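Local coordinates for Ice-binding protein isoform1a (Antarctomyces psychrotrophicus, PDB 7BWY) that binds ice, probably by fitting specific water molecules of the ice prism planes, and so acts as an antifreeze protein built on a right-handed beta-helix, at residues A99-Y104 / V125-L130; V108-V113 / S140-T145; T132-Y137 / W155-S160. The protein carries 2 engineered substitutions. All blocks are in the same frame, centred on the assembly; numbering follows the deposited sequence.

Interaction 1: residues A99-Y104 / V125-L130; sequences AGVYKY and VWVFQL
Gly100 to Tyr104 and Trp126 to Leu130 pair as parallel strands on consecutive coils of the right-handed beta-helix, their axes 4.7 Å apart and only 11° from parallel. Five backbone hydrogen bonds run alternately between them. They start with Gly100 N to Val125 O, and the shortest is Gln129 N to Tyr102 O at 2.6 Å. Beyond the 99-104 edge, strand 84-85 continues the sheet.

On one face, Tyr102, Tyr104, Trp126, Phe128 and Leu130 form a layer of buried rings and branches. With CG anti to the carbonyl carbon in all three, Tyr102 (chi1 -67°), Tyr104 and Phe128 lean the same way; Tyr102 and Phe128 lie side by side, while Tyr104 CE1 comes to the rim of the Phe128 ring near its plane. The planes of the Tyr102 and Phe128 rings are nearly parallel but slid apart, with centroids separated by 5.4 Å. Phe128 is instead stacked with Trp155 of the next coil. Leu130 fills in beside Tyr104, its CD2 3.6 Å from Tyr104 CD1. The polar tips are met from elsewhere: Tyr102 OH by Val98 O, Tyr104 OH by Gln86.

On the other face, Val101 CG1 comes 3.4 Å from CD of the Gln129 amide, while its CG2 rests against Val127 CB. The Gln129 NE2 reaches on to Gly77 O and Leu80 O, tying this face to the end of helix 61-79, and Lys103 forms salt bridges with Asp85 and Asp105.

At the backbone angles of Gly100 a beta carbon would be pressed against the preceding carbonyl, and would meet Tyr102 CE1 where the ring now lies. Just before Gly100 the chain lies over a face of the indole, with Ala99 CA 4.0 Å from the centroid of the five-membered ring of Trp126.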
ATOM      1  N   ALA A  99     -14.707   9.924   0.931  1.00 51.29           N
ATOM      2  CA  ALA A  99     -14.088   9.598   2.207  1.00 53.75           C
ATOM      3  C   ALA A  99     -14.878   8.562   2.979  1.00 61.65           C
ATOM      4  O   ALA A  99     -16.110   8.603   3.002  1.00 59.11           O
ATOM      5  CB  ALA A  99     -13.939  10.826   3.046  1.00 51.66           C
ATOM      6  N   GLY A 100     -14.173   7.637   3.636  1.00 50.66           N
ATOM      7  CA  GLY A 100     -14.976   6.582   4.233  1.00 48.83           C
ATOM      8  C   GLY A 100     -14.137   5.422   4.745  1.00 54.98           C
ATOM      9  O   GLY A 100     -12.954   5.306   4.412  1.00 55.76           O
ATOM     10  N   VAL A 101     -14.763   4.571   5.568  1.00 62.75           N
ATOM     11  CA  VAL A 101     -14.156   3.309   5.965  1.00 49.90           C
ATOM     12  C   VAL A 101     -15.016   2.239   5.316  1.00 65.42           C
ATOM     13  O   VAL A 101     -16.216   2.096   5.641  1.00 58.14           O
ATOM     14  CB  VAL A 101     -13.993   3.145   7.496  1.00 53.28           C
ATOM     15  CG1 VAL A 101     -13.409   1.766   7.891  1.00 44.27           C
ATOM     16  CG2 VAL A 101     -13.107   4.274   8.046  1.00 45.00           C
ATOM     17  N   TYR A 102     -14.406   1.612   4.289  1.00 53.16           N
ATOM     18  CA  TYR A 102     -15.155   0.691   3.443  1.00 52.47           C
ATOM     19  C   TYR A 102     -14.677  -0.712   3.796  1.00 53.55           C
ATOM     20  O   TYR A 102     -13.464  -0.969   3.874  1.00 55.24           O
ATOM     21  CB  TYR A 102     -14.880   0.979   1.969  1.00 52.45           C
ATOM     22  CG  TYR A 102     -15.393   2.293   1.442  1.00 50.46           C
ATOM     23  CD1 TYR A 102     -14.748   3.483   1.737  1.00 48.89           C
ATOM     24  CD2 TYR A 102     -16.510   2.323   0.618  1.00 54.82           C
ATOM     25  CE1 TYR A 102     -15.193   4.682   1.198  1.00 48.31           C
ATOM     26  CE2 TYR A 102     -16.976   3.517   0.086  1.00 53.10           C
ATOM     27  CZ  TYR A 102     -16.339   4.699   0.421  1.00 51.30           C
ATOM     28  OH  TYR A 102     -16.810   5.877  -0.085  1.00 53.82           O
ATOM     29  N   LYS A 103     -15.649  -1.576   4.037  1.00 51.42           N
ATOM     30  CA  LYS A 103     -15.444  -2.885   4.613  1.00 55.64           C
ATOM     31  C   LYS A 103     -15.816  -3.891   3.526  1.00 58.48           C
ATOM     32  O   LYS A 103     -16.940  -3.899   3.051  1.00 53.41           O
ATOM     33  CB  LYS A 103     -16.393  -3.004   5.806  1.00 52.54           C
ATOM     34  CG  LYS A 103     -16.770  -4.412   6.221  1.00 61.99           C
ATOM     35  CD  LYS A 103     -17.514  -4.441   7.545  1.00 73.73           C
ATOM     36  CE  LYS A 103     -17.812  -5.864   7.981  1.00 72.21           C
ATOM     37  NZ  LYS A 103     -18.685  -6.514   6.960  1.00 77.76           N
ATOM     38  N   TYR A 104     -14.886  -4.769   3.157  1.00 47.71           N
ATOM     39  CA  TYR A 104     -15.222  -5.830   2.209  1.00 47.99           C
ATOM     40  C   TYR A 104     -14.894  -7.159   2.868  1.00 50.01           C
ATOM     41  O   TYR A 104     -13.789  -7.302   3.388  1.00 52.92           O
ATOM     42  CB  TYR A 104     -14.372  -5.699   0.931  1.00 49.35           C
ATOM     43  CG  TYR A 104     -14.666  -4.494   0.067  1.00 53.33           C
ATOM     44  CD1 TYR A 104     -14.170  -3.239   0.393  1.00 49.16           C
ATOM     45  CD2 TYR A 104     -15.425  -4.623  -1.095  1.00 52.76           C
ATOM     46  CE1 TYR A 104     -14.483  -2.134  -0.393  1.00 46.70           C
ATOM     47  CE2 TYR A 104     -15.699  -3.541  -1.919  1.00 48.42           C
ATOM     48  CZ  TYR A 104     -15.238  -2.278  -1.553  1.00 55.85           C
ATOM     49  OH  TYR A 104     -15.562  -1.178  -2.328  1.00 54.05           O
ATOM     50  N   VAL A 125     -10.357  11.029   3.993  1.00 51.91           N
ATOM     51  CA  VAL A 125      -9.611   9.858   4.415  1.00 46.12           C
ATOM     52  C   VAL A 125     -10.329   8.624   3.881  1.00 54.49           C
ATOM     53  O   VAL A 125     -11.561   8.584   3.848  1.00 48.94           O
ATOM     54  CB  VAL A 125      -9.323   9.728   5.913  1.00 48.45           C
ATOM     55  CG1 VAL A 125      -8.876   8.274   6.212  1.00 47.52           C
ATOM     56  CG2 VAL A 125      -8.216  10.694   6.357  1.00 42.72           C
ATOM     57  N   TRP A 126      -9.541   7.694   3.314  1.00 49.39           N
ATOM     58  CA  TRP A 126     -10.124   6.423   2.895  1.00 49.90           C
ATOM     59  C   TRP A 126      -9.421   5.303   3.653  1.00 48.61           C
ATOM     60  O   TRP A 126      -8.166   5.233   3.695  1.00 50.25           O
ATOM     61  CB  TRP A 126      -9.994   6.190   1.367  1.00 46.40           C
ATOM     62  CG  TRP A 126     -10.786   7.110   0.505  1.00 48.40           C
ATOM     63  CD1 TRP A 126     -12.006   6.859  -0.053  1.00 51.91           C
ATOM     64  CD2 TRP A 126     -10.447   8.472   0.166  1.00 44.43           C
ATOM     65  NE1 TRP A 126     -12.429   7.958  -0.749  1.00 48.26           N
ATOM     66  CE2 TRP A 126     -11.493   8.959  -0.634  1.00 48.35           C
ATOM     67  CE3 TRP A 126      -9.388   9.321   0.505  1.00 44.43           C
ATOM     68  CZ2 TRP A 126     -11.509  10.268  -1.121  1.00 53.09           C
ATOM     69  CZ3 TRP A 126      -9.355  10.592  -0.029  1.00 50.44           C
ATOM     70  CH2 TRP A 126     -10.411  11.047  -0.825  1.00 46.37           C
ATOM     71  N   VAL A 127     -10.249   4.407   4.216  1.00 46.40           N
ATOM     72  CA  VAL A 127      -9.686   3.205   4.803  1.00 45.16           C
ATOM     73  C   VAL A 127     -10.456   2.059   4.201  1.00 48.91           C
ATOM     74  O   VAL A 127     -11.674   1.962   4.379  1.00 50.39           O
ATOM     75  CB  VAL A 127      -9.706   3.165   6.343  1.00 50.33           C
ATOM     76  CG1 VAL A 127      -9.106   1.853   6.825  1.00 47.70           C
ATOM     77  CG2 VAL A 127      -8.871   4.314   6.921  1.00 46.55           C
ATOM     78  N   PHE A 128      -9.719   1.245   3.427  1.00 50.29           N
ATOM     79  CA  PHE A 128     -10.292   0.086   2.736  1.00 53.38           C
ATOM     80  C   PHE A 128      -9.956  -1.151   3.565  1.00 51.76           C
ATOM     81  O   PHE A 128      -8.784  -1.540   3.706  1.00 48.87           O
ATOM     82  CB  PHE A 128      -9.777   0.008   1.292  1.00 49.35           C
ATOM     83  CG  PHE A 128     -10.333   1.086   0.396  1.00 50.32           C
ATOM     84  CD1 PHE A 128     -11.594   0.965  -0.158  1.00 46.07           C
ATOM     85  CD2 PHE A 128      -9.590   2.212   0.081  1.00 48.88           C
ATOM     86  CE1 PHE A 128     -12.123   1.978  -0.943  1.00 48.49           C
ATOM     87  CE2 PHE A 128     -10.113   3.216  -0.724  1.00 49.92           C
ATOM     88  CZ  PHE A 128     -11.399   3.121  -1.211  1.00 52.74           C
ATOM     89  N   GLN A 129     -10.984  -1.715   4.196  1.00 49.30           N
ATOM     90  CA  GLN A 129     -10.755  -2.859   5.051  1.00 49.15           C
ATOM     91  C   GLN A 129     -11.086  -4.053   4.190  1.00 51.66           C
ATOM     92  O   GLN A 129     -12.263  -4.361   4.013  1.00 49.53           O
ATOM     93  CB  GLN A 129     -11.655  -2.811   6.289  1.00 49.70           C
ATOM     94  CG  GLN A 129     -11.546  -1.492   7.058  1.00 55.00           C
ATOM     95  CD  GLN A 129     -12.462  -1.517   8.259  1.00 53.81           C
ATOM     96  OE1 GLN A 129     -13.659  -1.800   8.138  1.00 50.01           O
ATOM     97  NE2 GLN A 129     -11.889  -1.248   9.429  1.00 47.50           N
ATOM     98  N   LEU A 130     -10.021  -4.676   3.663  1.00 53.89           N
ATOM     99  CA  LEU A 130     -10.172  -5.794   2.741  1.00 49.77           C
ATOM    100  C   LEU A 130      -9.870  -7.046   3.540  1.00 48.90           C
ATOM    101  O   LEU A 130      -8.705  -7.315   3.889  1.00 51.48           O
ATOM    102  CB  LEU A 130      -9.189  -5.601   1.568  1.00 50.47           C
ATOM    103  CG  LEU A 130      -9.225  -4.230   0.878  1.00 52.81           C
ATOM    104  CD1 LEU A 130      -8.346  -4.193  -0.343  1.00 45.71           C
ATOM    105  CD2 LEU A 130     -10.636  -3.831   0.498  1.00 42.80           C
TER

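Interaction 2: residues V108-V113 / S140-T145; sequences VGLDGV and SSIILT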
ATOM      1  N   VAL A 108     -11.148  -8.968  -3.276  1.00 53.29           N
ATOM      2  CA  VAL A 108     -11.609  -7.916  -4.170  1.00 50.53           C
ATOM      3  C   VAL A 108     -10.607  -7.781  -5.308  1.00 51.55           C
ATOM      4  O   VAL A 108      -9.390  -8.016  -5.156  1.00 51.37           O
ATOM      5  CB  VAL A 108     -11.851  -6.549  -3.486  1.00 54.81           C
ATOM      6  CG1 VAL A 108     -12.834  -6.648  -2.331  1.00 49.61           C
ATOM      7  CG2 VAL A 108     -10.553  -5.984  -2.969  1.00 54.25           C
ATOM      8  N   GLY A 109     -11.129  -7.328  -6.445  1.00 47.54           N
ATOM      9  CA  GLY A 109     -10.215  -6.984  -7.504  1.00 49.73           C
ATOM     10  C   GLY A 109     -10.506  -5.584  -8.046  1.00 51.66           C
ATOM     11  O   GLY A 109     -11.619  -5.068  -7.923  1.00 52.91           O
ATOM     12  N   LEU A 110      -9.475  -4.986  -8.638  1.00 49.85           N
ATOM     13  CA  LEU A 110      -9.582  -3.685  -9.279  1.00 49.96           C
ATOM     14  C   LEU A 110      -9.197  -3.852 -10.748  1.00 52.55           C
ATOM     15  O   LEU A 110      -8.015  -3.984 -11.095  1.00 48.03           O
ATOM     16  CB  LEU A 110      -8.673  -2.663  -8.578  1.00 54.70           C
ATOM     17  CG  LEU A 110      -8.518  -1.289  -9.255  1.00 55.96           C
ATOM     18  CD1 LEU A 110      -9.822  -0.769  -9.803  1.00 63.40           C
ATOM     19  CD2 LEU A 110      -7.960  -0.293  -8.269  1.00 61.74           C
ATOM     20  N   ASP A 111     -10.230  -3.833 -11.590  1.00 56.36           N
ATOM     21  CA  ASP A 111     -10.044  -3.806 -13.027  1.00 59.38           C
ATOM     22  C   ASP A 111     -10.618  -2.501 -13.572  1.00 50.33           C
ATOM     23  O   ASP A 111     -11.751  -2.191 -13.314  1.00 62.20           O
ATOM     24  CB  ASP A 111     -10.707  -5.021 -13.681  1.00 56.92           C
ATOM     25  CG  ASP A 111     -10.203  -5.246 -15.113  1.00 62.92           C
ATOM     26  OD1 ASP A 111      -9.121  -4.698 -15.521  1.00 63.30           O
ATOM     27  OD2 ASP A 111     -10.846  -5.992 -15.795  1.00 63.56           O
ATOM     28  N   GLY A 112      -9.838  -1.748 -14.341  1.00 52.02           N
ATOM     29  CA  GLY A 112     -10.323  -0.456 -14.795  1.00 48.48           C
ATOM     30  C   GLY A 112      -9.812   0.628 -13.851  1.00 52.56           C
ATOM     31  O   GLY A 112      -8.624   0.622 -13.481  1.00 53.27           O
ATOM     32  N   VAL A 113     -10.710   1.553 -13.484  1.00 53.47           N
ATOM     33  CA  VAL A 113     -10.329   2.792 -12.797  1.00 47.53           C
ATOM     34  C   VAL A 113     -11.195   2.951 -11.562  1.00 49.03           C
ATOM     35  O   VAL A 113     -12.423   2.764 -11.648  1.00 49.38           O
ATOM     36  CB  VAL A 113     -10.527   4.012 -13.688  1.00 50.98           C
ATOM     37  CG1 VAL A 113     -10.128   5.231 -12.871  1.00 46.40           C
ATOM     38  CG2 VAL A 113      -9.659   3.862 -14.949  1.00 46.90           C
ATOM     39  N   SER A 140      -4.640  -1.403 -14.538  1.00 48.50           N
ATOM     40  CA  SER A 140      -5.726  -0.833 -13.748  1.00 46.70           C
ATOM     41  C   SER A 140      -5.208   0.450 -13.072  1.00 50.97           C
ATOM     42  O   SER A 140      -3.997   0.669 -12.978  1.00 42.97           O
ATOM     43  CB  SER A 140      -6.213  -1.821 -12.718  1.00 45.66           C
ATOM     44  OG  SER A 140      -5.227  -2.013 -11.707  1.00 43.72           O
ATOM     45  N   SER A 141      -6.098   1.341 -12.628  1.00 44.99           N
ATOM     46  CA  SER A 141      -5.546   2.560 -12.030  1.00 47.79           C
ATOM     47  C   SER A 141      -6.468   3.091 -10.945  1.00 50.77           C
ATOM     48  O   SER A 141      -7.693   2.924 -11.012  1.00 46.62           O
ATOM     49  CB  SER A 141      -5.359   3.621 -13.069  1.00 51.29           C
ATOM     50  OG  SER A 141      -4.428   4.560 -12.611  1.00 59.29           O
ATOM     51  N   ILE A 142      -5.865   3.767  -9.975  1.00 50.68           N
ATOM     52  CA  ILE A 142      -6.624   4.559  -9.013  1.00 52.16           C
ATOM     53  C   ILE A 142      -6.354   6.038  -9.288  1.00 50.81           C
ATOM     54  O   ILE A 142      -5.204   6.471  -9.342  1.00 49.80           O
ATOM     55  CB  ILE A 142      -6.259   4.136  -7.571  1.00 57.76           C
ATOM     56  CG1 ILE A 142      -6.788   2.728  -7.268  1.00 50.27           C
ATOM     57  CG2 ILE A 142      -6.789   5.134  -6.564  1.00 48.14           C
ATOM     58  CD1 ILE A 142      -5.948   2.058  -6.264  1.00 56.86           C
ATOM     59  N   ILE A 143      -7.438   6.830  -9.404  1.00 50.45           N
ATOM     60  CA  ILE A 143      -7.389   8.259  -9.721  1.00 53.60           C
ATOM     61  C   ILE A 143      -7.866   9.082  -8.505  1.00 47.06           C
ATOM     62  O   ILE A 143      -8.858   8.700  -7.891  1.00 53.65           O
ATOM     63  CB  ILE A 143      -8.297   8.471 -10.969  1.00 52.48           C
ATOM     64  CG1 ILE A 143      -7.634   7.909 -12.225  1.00 60.27           C
ATOM     65  CG2 ILE A 143      -8.624   9.920 -11.214  1.00 65.46           C
ATOM     66  CD1 ILE A 143      -6.230   8.410 -12.462  1.00 56.16           C
ATOM     67  N   LEU A 144      -7.185  10.209  -8.201  1.00 50.48           N
ATOM     68  CA  LEU A 144      -7.527  11.160  -7.123  1.00 56.83           C
ATOM     69  C   LEU A 144      -8.241  12.370  -7.711  1.00 61.81           C
ATOM     70  O   LEU A 144      -7.783  12.930  -8.679  1.00 55.94           O
ATOM     71  CB  LEU A 144      -6.238  11.680  -6.467  1.00 46.88           C
ATOM     72  CG  LEU A 144      -5.402  10.528  -5.929  1.00 55.47           C
ATOM     73  CD1 LEU A 144      -4.165  10.951  -5.167  1.00 49.74           C
ATOM     74  CD2 LEU A 144      -6.285   9.608  -5.129  1.00 44.15           C
ATOM     75  N   THR A 145      -9.327  12.828  -7.115  1.00 65.89           N
ATOM     76  CA  THR A 145      -9.961  14.027  -7.635  1.00 58.01           C
ATOM     77  C   THR A 145     -10.422  14.931  -6.473  1.00 66.22           C
ATOM     78  O   THR A 145     -10.565  14.471  -5.335  1.00 58.92           O
ATOM     79  CB  THR A 145     -11.054  13.584  -8.615  1.00 61.01           C
ATOM     80  OG1 THR A 145     -11.399  14.776  -9.299  1.00 76.11           O
ATOM     81  CG2 THR A 145     -12.297  13.045  -7.951  1.00 50.67           C
TER
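Leu110 meets Ser140 and Ile142 at a corner of the beta-helix, where one coil leaves strand 108-110, turns, and comes beside the start of strand 141-145 of the next coil. Its carbonyl O lies 3.2 Å from Ser140 CB. Its side chain goes inward: with CG anti to the backbone N (chi1 172°), the CD2 branch is carried across to Ile142 and crosses it at a slant. CD2 stands 3.4 Å from Ile142 CG1, tighter than ordinary van der Waals contact, and also touches CD1. An alanine here would lack the CD2 branch and would probably leave Ile142 CG1 and CD1 without their neighbour, with a gap beside Ser140.

The chain turns at Asp111 and Gly112. Asp111 has its CB pointing away from 140-145, and its carboxylate lies against Tyr137. Gly112 takes backbone angles (phi 96°) at which a beta carbon would be jammed against the preceding carbonyl. This bend sets Gly112 O toward Ser141 N, and the resulting hydrogen bond, 2.8 Å long with an N-H...O angle of 156°, opens the parallel pairing of strand 113-117 with strand 141-145. Ser140, preceding Ser141 in the chain, sends its OG to Tyr137 O within its own turn.

Val113 then enters the strand and bridges to Ser141. Here the outer side chains meet near the surface, crossing each other: Val113 CG1 packs 3.7 Å from Ile143 CG1. The CA of Val113 itself makes a C-H...O contact of 3.2 Å with Ser141 O.

Interaction 3: residues T132-Y137 / W155-S160; sequences TTLVTY and WIVGYS. Engineered in segment 155-160: Tyr159 (natural residue Ser).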
ATOM      1  N   THR A 132      -9.639 -10.099   3.012  1.00 47.62           N
ATOM      2  CA  THR A 132      -8.762 -11.163   2.543  1.00 50.65           C
ATOM      3  C   THR A 132      -7.757 -10.596   1.552  1.00 52.45           C
ATOM      4  O   THR A 132      -6.819  -9.898   1.967  1.00 49.58           O
ATOM      5  CB  THR A 132      -9.549 -12.388   2.041  1.00 51.51           C
ATOM      6  OG1 THR A 132     -10.226 -12.081   0.821  1.00 46.92           O
ATOM      7  CG2 THR A 132     -10.489 -13.022   3.053  1.00 45.46           C
ATOM      8  N   THR A 133      -7.936 -10.904   0.246  1.00 48.30           N
ATOM      9  CA  THR A 133      -6.898 -10.540  -0.718  1.00 54.00           C
ATOM     10  C   THR A 133      -7.283  -9.250  -1.435  1.00 52.72           C
ATOM     11  O   THR A 133      -8.453  -8.958  -1.581  1.00 42.11           O
ATOM     12  CB  THR A 133      -6.610 -11.658  -1.741  1.00 55.95           C
ATOM     13  OG1 THR A 133      -7.866 -12.009  -2.319  1.00 54.08           O
ATOM     14  CG2 THR A 133      -5.944 -12.886  -1.141  1.00 46.24           C
ATOM     15  N   LEU A 134      -6.291  -8.520  -1.933  1.00 46.42           N
ATOM     16  CA  LEU A 134      -6.513  -7.521  -2.988  1.00 47.05           C
ATOM     17  C   LEU A 134      -5.723  -7.926  -4.233  1.00 44.14           C
ATOM     18  O   LEU A 134      -4.484  -8.158  -4.167  1.00 50.08           O
ATOM     19  CB  LEU A 134      -5.982  -6.161  -2.474  1.00 43.59           C
ATOM     20  CG  LEU A 134      -5.820  -5.070  -3.539  1.00 49.25           C
ATOM     21  CD1 LEU A 134      -7.183  -4.640  -4.076  1.00 43.80           C
ATOM     22  CD2 LEU A 134      -5.081  -3.889  -2.928  1.00 47.39           C
ATOM     23  N   VAL A 135      -6.413  -7.909  -5.382  1.00 45.02           N
ATOM     24  CA  VAL A 135      -5.730  -8.076  -6.661  1.00 47.44           C
ATOM     25  C   VAL A 135      -5.996  -6.867  -7.556  1.00 48.46           C
ATOM     26  O   VAL A 135      -7.143  -6.533  -7.842  1.00 46.78           O
ATOM     27  CB  VAL A 135      -6.174  -9.401  -7.358  1.00 52.60           C
ATOM     28  CG1 VAL A 135      -5.418  -9.630  -8.657  1.00 51.94           C
ATOM     29  CG2 VAL A 135      -5.837 -10.583  -6.481  1.00 55.73           C
ATOM     30  N   THR A 136      -4.959  -6.204  -8.057  1.00 46.25           N
ATOM     31  CA  THR A 136      -5.319  -5.282  -9.139  1.00 43.50           C
ATOM     32  C   THR A 136      -4.910  -5.831 -10.507  1.00 45.21           C
ATOM     33  O   THR A 136      -3.832  -6.431 -10.633  1.00 47.62           O
ATOM     34  CB  THR A 136      -4.715  -3.894  -8.875  1.00 40.50           C
ATOM     35  OG1 THR A 136      -3.294  -3.930  -9.076  1.00 42.94           O
ATOM     36  CG2 THR A 136      -5.023  -3.424  -7.467  1.00 41.00           C
ATOM     37  N   TYR A 137      -5.659  -5.468 -11.556  1.00 44.80           N
ATOM     38  CA  TYR A 137      -5.442  -6.002 -12.898  1.00 44.93           C
ATOM     39  C   TYR A 137      -4.459  -5.173 -13.713  1.00 52.91           C
ATOM     40  O   TYR A 137      -4.105  -4.063 -13.323  1.00 46.20           O
ATOM     41  CB  TYR A 137      -6.783  -6.293 -13.559  1.00 49.91           C
ATOM     42  CG  TYR A 137      -7.421  -7.481 -12.891  1.00 59.06           C
ATOM     43  CD1 TYR A 137      -6.874  -8.756 -13.049  1.00 72.22           C
ATOM     44  CD2 TYR A 137      -8.419  -7.324 -11.953  1.00 66.01           C
ATOM     45  CE1 TYR A 137      -7.377  -9.862 -12.382  1.00 66.47           C
ATOM     46  CE2 TYR A 137      -8.959  -8.416 -11.298  1.00 61.16           C
ATOM     47  CZ  TYR A 137      -8.454  -9.688 -11.520  1.00 82.79           C
ATOM     48  OH  TYR A 137      -8.992 -10.745 -10.826  1.00 79.60           O
ATOM     49  N   TRP A 155      -4.903   1.022   2.450  1.00 51.17           N
ATOM     50  CA  TRP A 155      -5.376  -0.262   1.952  1.00 46.13           C
ATOM     51  C   TRP A 155      -5.000  -1.244   3.049  1.00 46.37           C
ATOM     52  O   TRP A 155      -3.809  -1.552   3.207  1.00 47.91           O
ATOM     53  CB  TRP A 155      -4.724  -0.601   0.580  1.00 44.74           C
ATOM     54  CG  TRP A 155      -5.071   0.385  -0.502  1.00 44.98           C
ATOM     55  CD1 TRP A 155      -4.341   1.468  -0.939  1.00 39.03           C
ATOM     56  CD2 TRP A 155      -6.301   0.395  -1.266  1.00 43.79           C
ATOM     57  NE1 TRP A 155      -5.028   2.132  -1.954  1.00 42.80           N
ATOM     58  CE2 TRP A 155      -6.238   1.505  -2.149  1.00 44.19           C
ATOM     59  CE3 TRP A 155      -7.421  -0.452  -1.301  1.00 47.59           C
ATOM     60  CZ2 TRP A 155      -7.276   1.793  -3.036  1.00 50.16           C
ATOM     61  CZ3 TRP A 155      -8.461  -0.152  -2.164  1.00 45.97           C
ATOM     62  CH2 TRP A 155      -8.386   0.950  -3.019  1.00 50.58           C
ATOM     63  N   ILE A 156      -6.015  -1.739   3.771  1.00 46.12           N
ATOM     64  CA  ILE A 156      -5.738  -2.572   4.929  1.00 46.25           C
ATOM     65  C   ILE A 156      -6.055  -3.978   4.462  1.00 49.30           C
ATOM     66  O   ILE A 156      -7.237  -4.367   4.350  1.00 44.59           O
ATOM     67  CB  ILE A 156      -6.602  -2.159   6.145  1.00 45.62           C
ATOM     68  CG1 ILE A 156      -6.424  -0.671   6.455  1.00 46.99           C
ATOM     69  CG2 ILE A 156      -6.173  -2.982   7.343  1.00 48.37           C
ATOM     70  CD1 ILE A 156      -4.980  -0.343   6.725  1.00 37.09           C
ATOM     71  N   VAL A 157      -4.993  -4.748   4.174  1.00 49.52           N
ATOM     72  CA  VAL A 157      -5.258  -5.991   3.444  1.00 45.52           C
ATOM     73  C   VAL A 157      -5.124  -7.183   4.399  1.00 48.42           C
ATOM     74  O   VAL A 157      -4.051  -7.448   4.942  1.00 51.06           O
ATOM     75  CB  VAL A 157      -4.273  -6.100   2.263  1.00 51.65           C
ATOM     76  CG1 VAL A 157      -4.523  -7.416   1.508  1.00 50.50           C
ATOM     77  CG2 VAL A 157      -4.387  -4.874   1.354  1.00 48.86           C
ATOM     78  N   GLY A 158      -6.224  -7.890   4.615  1.00 42.72           N
ATOM     79  CA  GLY A 158      -6.253  -8.944   5.611  1.00 44.11           C
ATOM     80  C   GLY A 158      -5.300 -10.106   5.284  1.00 51.02           C
ATOM     81  O   GLY A 158      -4.821 -10.742   6.199  1.00 49.20           O
ATOM     82  N   TYR A 159      -5.081 -10.446   4.007  1.00 49.12           N
ATOM     83  CA  TYR A 159      -4.127 -11.490   3.622  1.00 48.89           C
ATOM     84  C   TYR A 159      -2.955 -10.844   2.888  1.00 52.12           C
ATOM     85  O   TYR A 159      -2.052 -10.284   3.539  1.00 50.31           O
ATOM     86  CB  TYR A 159      -4.808 -12.466   2.668  1.00 45.48           C
ATOM     87  CG  TYR A 159      -5.828 -13.422   3.250  1.00 49.82           C
ATOM     88  CD1 TYR A 159      -6.195 -13.400   4.597  1.00 53.42           C
ATOM     89  CD2 TYR A 159      -6.416 -14.414   2.439  1.00 57.56           C
ATOM     90  CE1 TYR A 159      -7.116 -14.313   5.112  1.00 53.10           C
ATOM     91  CE2 TYR A 159      -7.346 -15.334   2.928  1.00 46.31           C
ATOM     92  CZ  TYR A 159      -7.694 -15.266   4.277  1.00 58.00           C
ATOM     93  OH  TYR A 159      -8.652 -16.088   4.777  1.00 54.65           O
ATOM     94  N   SER A 160      -2.998 -10.872   1.531  1.00 46.29           N
ATOM     95  CA  SER A 160      -1.881 -10.328   0.758  1.00 48.84           C
ATOM     96  C   SER A 160      -2.443  -9.522  -0.414  1.00 50.27           C
ATOM     97  O   SER A 160      -3.561  -9.776  -0.861  1.00 46.75           O
ATOM     98  CB  SER A 160      -0.983 -11.453   0.253  1.00 50.83           C
ATOM     99  OG  SER A 160      -0.506 -12.239   1.343  1.00 49.29           O
TER
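Thr132 O is the tight centre of this contact, gripped where two neighbouring coils of the beta-helix turn from one sheet into the next. Tyr159 N donates to it at 2.7 Å, approaching 37° above the carbonyl plane rather than head-on, and Val157 CG1 rests on the same oxygen at 3.4 Å. With CG1 anti to the backbone N (chi1 179°), Val157 brings that branch up to the outer end of the Thr132 carbonyl oxygen while CG2 faces inward to Leu134. A second backbone bond, from Leu134 N to Ser160 O at 3.2 Å, leads strand 134-136 into its pairing with strand 161-163.

Inside the coil the fit is looser but wholly apolar. Leu134 CB lies 4.3 Å from Val157 CG2, and its CD2 only brushes the indole of Trp155, at CE3, lying obliquely to the ring. That ring is held mainly by others: Trp155 NE1 bonds to Glu170 O.

The solvent side belongs to Tyr159, an engineered residue where the natural chain has serine. Its exposed ring runs alongside the Thr132 side chain, with Thr132 CB over one face, 3.8 Å from the centroid and 15° off the ring normal, a CH-pi contact. Thr133 CG2 meets the ring at its edge, close to its plane.

Both hydrogen bonds join main-chain atoms and the inner contacts are carbon to carbon, so the join probably owes little to the polar groups of the side chains; the engineered ring adds a cover on the outside.

From the N terminus the six segments come in the order 99-104, 108-113, 125-130, 132-137, 140-145, 155-160. Interaction 1 closes a loop of 20 residues, within which the first segment of interaction 2 begins. Interaction 2 closes only at 140-145, so the two cross. Interaction 3 opens at 132-137, inside that second loop, and closes after it: it crosses interaction 2 but follows interaction 1 in series. Each step links one coil to the next. Interactions 1 and 3 share a sheet, through strands 126-130 and 153-157. Strands 108-110 and 134-136 join interactions 2 and 3, and Val108 packs on Leu130 between 1 and 2.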